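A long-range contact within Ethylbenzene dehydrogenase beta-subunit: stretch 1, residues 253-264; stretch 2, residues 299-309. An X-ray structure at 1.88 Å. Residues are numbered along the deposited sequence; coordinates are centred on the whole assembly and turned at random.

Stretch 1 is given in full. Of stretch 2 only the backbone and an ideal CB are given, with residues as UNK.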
# COMPACT_ATOMS: atom_id res chain seq x y z
N LYS B 253 3.15 16.47 -30.68
CA LYS B 253 3.44 15.70 -31.89
C LYS B 253 2.39 14.59 -32.07
O LYS B 253 1.60 14.61 -33.02
CB LYS B 253 4.86 15.13 -31.83
CG LYS B 253 5.35 14.22 -33.02
CD LYS B 253 6.79 13.69 -32.69
CE LYS B 253 7.36 12.78 -33.73
NZ LYS B 253 8.69 12.22 -33.30
N TRP B 254 2.36 13.64 -31.16
CA TRP B 254 1.38 12.56 -31.19
C TRP B 254 0.01 13.03 -30.76
O TRP B 254 -1.00 12.40 -31.11
CB TRP B 254 1.85 11.41 -30.28
CG TRP B 254 2.91 10.65 -30.93
CD1 TRP B 254 4.24 10.85 -30.80
CD2 TRP B 254 2.75 9.56 -31.86
NE1 TRP B 254 4.92 9.96 -31.60
CE2 TRP B 254 4.02 9.16 -32.26
CE3 TRP B 254 1.63 8.90 -32.40
CZ2 TRP B 254 4.24 8.10 -33.17
CZ3 TRP B 254 1.85 7.83 -33.28
CH2 TRP B 254 3.14 7.46 -33.68
N LYS B 255 -0.02 14.06 -29.93
CA LYS B 255 -1.24 14.66 -29.38
C LYS B 255 -2.11 13.62 -28.68
O LYS B 255 -3.30 13.56 -28.90
CB LYS B 255 -2.04 15.38 -30.46
CG LYS B 255 -1.19 16.25 -31.37
CD LYS B 255 -1.99 17.12 -32.34
CE LYS B 255 -1.04 18.01 -33.20
NZ LYS B 255 -0.15 17.32 -34.28
N VAL B 256 -1.49 12.83 -27.82
CA VAL B 256 -2.22 11.76 -27.08
C VAL B 256 -2.42 12.12 -25.63
O VAL B 256 -3.05 11.39 -24.88
CB VAL B 256 -1.48 10.39 -27.17
CG1 VAL B 256 -1.60 9.84 -28.60
CG2 VAL B 256 -0.03 10.53 -26.72
N ALA B 257 -1.85 13.26 -25.22
CA ALA B 257 -1.92 13.72 -23.85
C ALA B 257 -2.84 14.96 -23.88
O ALA B 257 -2.56 15.95 -24.58
CB ALA B 257 -0.53 14.02 -23.31
N LEU B 258 -3.98 14.86 -23.21
CA LEU B 258 -5.05 15.83 -23.28
C LEU B 258 -5.29 16.57 -21.98
O LEU B 258 -5.16 16.03 -20.90
CB LEU B 258 -6.37 15.14 -23.67
CG LEU B 258 -6.33 14.31 -24.94
CD1 LEU B 258 -7.62 13.51 -25.07
CD2 LEU B 258 -6.03 15.16 -26.20
N PRO B 259 -5.71 17.84 -22.09
CA PRO B 259 -5.95 18.64 -20.92
C PRO B 259 -7.17 18.24 -20.16
O PRO B 259 -8.18 17.77 -20.73
CB PRO B 259 -6.17 20.05 -21.50
CG PRO B 259 -6.68 19.84 -22.83
CD PRO B 259 -5.97 18.59 -23.32
N LEU B 260 -7.10 18.42 -18.85
CA LEU B 260 -8.26 18.15 -18.02
C LEU B 260 -9.20 19.38 -18.01
O LEU B 260 -8.82 20.51 -17.65
CB LEU B 260 -7.82 17.70 -16.61
CG LEU B 260 -8.91 17.54 -15.53
CD1 LEU B 260 -9.81 16.36 -15.83
CD2 LEU B 260 -8.27 17.40 -14.10
N HIS B 261 -10.44 19.18 -18.45
CA HIS B 261 -11.44 20.22 -18.37
C HIS B 261 -10.98 21.54 -19.04
O HIS B 261 -11.10 22.61 -18.46
CB HIS B 261 -11.86 20.48 -16.92
CG HIS B 261 -12.77 19.43 -16.32
ND1 HIS B 261 -13.97 19.07 -16.89
CD2 HIS B 261 -12.67 18.73 -15.18
CE1 HIS B 261 -14.57 18.18 -16.11
NE2 HIS B 261 -13.79 17.95 -15.08
N ALA B 262 -10.48 21.45 -20.27
CA ALA B 262 -10.08 22.64 -21.03
C ALA B 262 -11.24 23.63 -21.19
O ALA B 262 -11.01 24.83 -21.44
CB ALA B 262 -9.56 22.23 -22.39
N GLU B 263 -12.49 23.12 -21.09
CA GLU B 263 -13.67 23.99 -21.20
C GLU B 263 -13.79 24.98 -20.06
O GLU B 263 -14.55 25.93 -20.16
CB GLU B 263 -14.99 23.22 -21.36
CG GLU B 263 -15.50 22.53 -20.13
CD GLU B 263 -14.78 21.23 -19.82
OE1 GLU B 263 -13.79 20.85 -20.50
OE2 GLU B 263 -15.25 20.54 -18.89
N TYR B 264 -13.03 24.77 -18.99
CA TYR B 264 -12.93 25.75 -17.92
C TYR B 264 -12.18 27.03 -18.29
O TYR B 264 -12.18 28.00 -17.50
CB TYR B 264 -12.32 25.13 -16.67
CG TYR B 264 -13.08 23.99 -16.02
CD1 TYR B 264 -14.37 23.65 -16.39
CD2 TYR B 264 -12.51 23.29 -14.99
CE1 TYR B 264 -15.04 22.60 -15.75
CE2 TYR B 264 -13.16 22.26 -14.37
CZ TYR B 264 -14.43 21.92 -14.74
OH TYR B 264 -15.05 20.86 -14.09
N UNK B 299 -14.68 11.89 -22.52
CA UNK B 299 -14.83 13.18 -23.21
C UNK B 299 -15.19 14.29 -22.23
O UNK B 299 -14.80 15.44 -22.44
CB UNK B 299 -15.90 13.08 -24.30
N UNK B 300 -15.91 13.96 -21.17
CA UNK B 300 -16.27 14.95 -20.19
C UNK B 300 -15.04 15.53 -19.52
O UNK B 300 -15.02 16.73 -19.18
CB UNK B 300 -17.21 14.35 -19.15
N UNK B 301 -14.02 14.69 -19.33
CA UNK B 301 -12.79 15.08 -18.70
C UNK B 301 -11.75 15.62 -19.66
O UNK B 301 -11.08 16.59 -19.36
CB UNK B 301 -12.21 13.89 -17.94
N UNK B 302 -11.61 14.99 -20.81
CA UNK B 302 -10.45 15.27 -21.67
C UNK B 302 -10.78 15.78 -23.04
O UNK B 302 -9.87 15.99 -23.85
CB UNK B 302 -9.61 14.00 -21.82
N UNK B 303 -12.05 16.02 -23.30
CA UNK B 303 -12.50 16.65 -24.52
C UNK B 303 -12.79 15.73 -25.67
O UNK B 303 -12.64 14.50 -25.56
CB UNK B 303 -11.45 17.67 -24.97
N UNK B 304 -13.14 16.31 -26.82
CA UNK B 304 -13.59 15.60 -28.01
C UNK B 304 -12.50 14.80 -28.72
O UNK B 304 -12.82 14.03 -29.60
CB UNK B 304 -14.19 16.60 -28.99
N UNK B 305 -11.24 14.98 -28.36
CA UNK B 305 -10.17 14.25 -29.02
C UNK B 305 -9.96 12.85 -28.45
O UNK B 305 -9.17 12.11 -28.97
CB UNK B 305 -8.87 15.05 -28.92
N UNK B 306 -10.68 12.50 -27.40
CA UNK B 306 -10.48 11.20 -26.76
C UNK B 306 -10.58 9.99 -27.72
O UNK B 306 -9.73 9.09 -27.73
CB UNK B 306 -11.51 11.04 -25.64
N UNK B 307 -11.62 9.97 -28.54
CA UNK B 307 -11.82 8.86 -29.47
C UNK B 307 -10.60 8.64 -30.38
O UNK B 307 -10.17 7.50 -30.59
CB UNK B 307 -13.06 9.12 -30.32
N UNK B 308 -10.08 9.73 -30.95
CA UNK B 308 -8.88 9.69 -31.79
C UNK B 308 -7.71 9.13 -30.99
O UNK B 308 -7.01 8.21 -31.42
CB UNK B 308 -8.54 11.08 -32.33
N UNK B 309 -7.54 9.66 -29.80
CA UNK B 309 -6.43 9.24 -28.99
C UNK B 309 -6.48 7.74 -28.69
O UNK B 309 -5.48 7.05 -28.81
CB UNK B 309 -6.41 10.04 -27.69

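Stretch 1 is mostly loop, with a weakly bonded strand about 258-259, and it meets the ends of two helices that run on beyond stretch 2. It offers a leucine side chain, L258, backbone carbonyls, and the ring of H261.

Position 299 is helical and its CA-to-CB bond points away from stretch 1. Many residues would suit it. It is E299, and it makes no contact here.

Position 300 is helical, with CA-to-CB sideways and nothing of stretch 1 within 5.5 Å of the ideal CB. Stretch 1 sets little limit on its size. It is G300, which contributes backbone. G300 O lies 3.4 Å from H261 CE1. Water 1 lies 3.2 Å from G300 O and 2.6 Å from E263 OE1, placed to donate to either, and so can bridge the two stretches.

At position 301 the backbone O accepts a nearly straight hydrogen bond from H261 N, at 2.8 Å. Any residue could provide that. CA-to-CB points sideways. The ideal CB is 4.0 Å from L260 CD1 and 5.2 Å from H261 NE2, so an apolar side chain would suit. It is L301. L301 CD2 reaches 3.6 Å from H261 NE2 and 4.0 Å from L260 CD1.

At position 302 CA-to-CB points sideways, and the ideal CB is 3.8 Å from L258 CD1 and 4.2 Å from P259 O. Leucine, methionine or an aromatic residue could pack here. It is F302, chi1 m. F302 CB lies 3.9 Å from L258 CD1, and F302 CE1 lies 4.0 Å from L260 CD1. P259 O sits at the ring edge and also receives a CA-H...O contact from F302 CA, at 3.5 Å.

Position 303 has phi 89° and psi -177°. A CB would be jammed against the carbonyl O of the residue before, which calls for glycine. It is G303, and it opens a type I turn to position 306.

Position 304 has phi -71° and no stretch 1 atom near its CB. Proline fits, as would many others. It is P304.

Position 305 points toward stretch 1, with its ideal CB 3.9 Å from L258 CD2. Apolar residues or a long polar chain would be possible. It is E305. E305 OE1 comes within 3.7 Å of L258 CD2.

Position 306 points away, though its ideal CB is still 4.6 Å from L258 CD1. A modest apolar residue would suit. It is V306; V306 CG2 packs 3.8 Å from L258 CD1.

Position 307 is out of reach and unrestricted by stretch 1. It is K307.

Position 308 points sideways, but carbonyls of W254 and K255 lie beyond. A long donor, lysine or arginine, could reach them. It is R308. R308 NH2 donates to K255 O at 2.9 Å, and R308 NH1 adds a weak bond to K255 O at 3.3 Å. R308 NH2 also forms a salt bridge with E305 OE1, at 3.1 Å.

Position 309 points toward stretch 1, near L258 CD1, V256 CA and K255 O. A compact apolar residue would suit. It is V309. V309 CG1 lies 3.9 Å from V256 CB, and V309 CG2 lies 4.0 Å from L258 CD1.

Stretch 2 299-309: EGLFGPEVKRV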
# COMPACT_ATOMS: atom_id res chain seq x y z
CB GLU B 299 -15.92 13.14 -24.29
CG GLU B 299 -15.54 12.34 -25.51
CD GLU B 299 -16.64 12.24 -26.53
OE1 GLU B 299 -17.80 12.47 -26.17
OE2 GLU B 299 -16.33 11.92 -27.69
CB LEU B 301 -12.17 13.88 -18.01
CG LEU B 301 -12.94 13.34 -16.81
CD1 LEU B 301 -12.13 12.27 -16.17
CD2 LEU B 301 -13.32 14.50 -15.84
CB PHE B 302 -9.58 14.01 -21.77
CG PHE B 302 -9.19 13.48 -20.44
CD1 PHE B 302 -8.47 14.26 -19.57
CD2 PHE B 302 -9.59 12.20 -20.04
CE1 PHE B 302 -8.13 13.77 -18.33
CE2 PHE B 302 -9.26 11.72 -18.82
CZ PHE B 302 -8.51 12.52 -17.95
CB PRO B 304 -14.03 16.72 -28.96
CG PRO B 304 -13.17 17.88 -28.56
CD PRO B 304 -13.10 17.77 -27.06
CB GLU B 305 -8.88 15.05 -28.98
CG GLU B 305 -9.05 16.34 -29.83
CD GLU B 305 -7.86 17.21 -29.90
OE1 GLU B 305 -6.78 16.78 -29.42
OE2 GLU B 305 -8.00 18.35 -30.44
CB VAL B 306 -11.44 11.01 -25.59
CG1 VAL B 306 -11.41 9.50 -25.06
CG2 VAL B 306 -11.09 11.98 -24.46
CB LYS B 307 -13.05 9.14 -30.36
CG LYS B 307 -13.44 7.99 -31.28
CD LYS B 307 -14.82 8.26 -31.87
CE LYS B 307 -15.44 7.06 -32.52
NZ LYS B 307 -16.64 7.51 -33.40
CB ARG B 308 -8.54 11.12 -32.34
CG ARG B 308 -7.18 11.16 -33.15
CD ARG B 308 -6.74 12.56 -33.62
NE ARG B 308 -6.58 13.41 -32.48
CZ ARG B 308 -5.51 13.46 -31.68
NH1 ARG B 308 -4.41 12.75 -31.94
NH2 ARG B 308 -5.56 14.25 -30.61
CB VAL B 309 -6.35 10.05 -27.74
CG1 VAL B 309 -5.28 9.44 -26.78
CG2 VAL B 309 -6.06 11.52 -28.17
O HOH W 1 -13.13 18.37 -21.14
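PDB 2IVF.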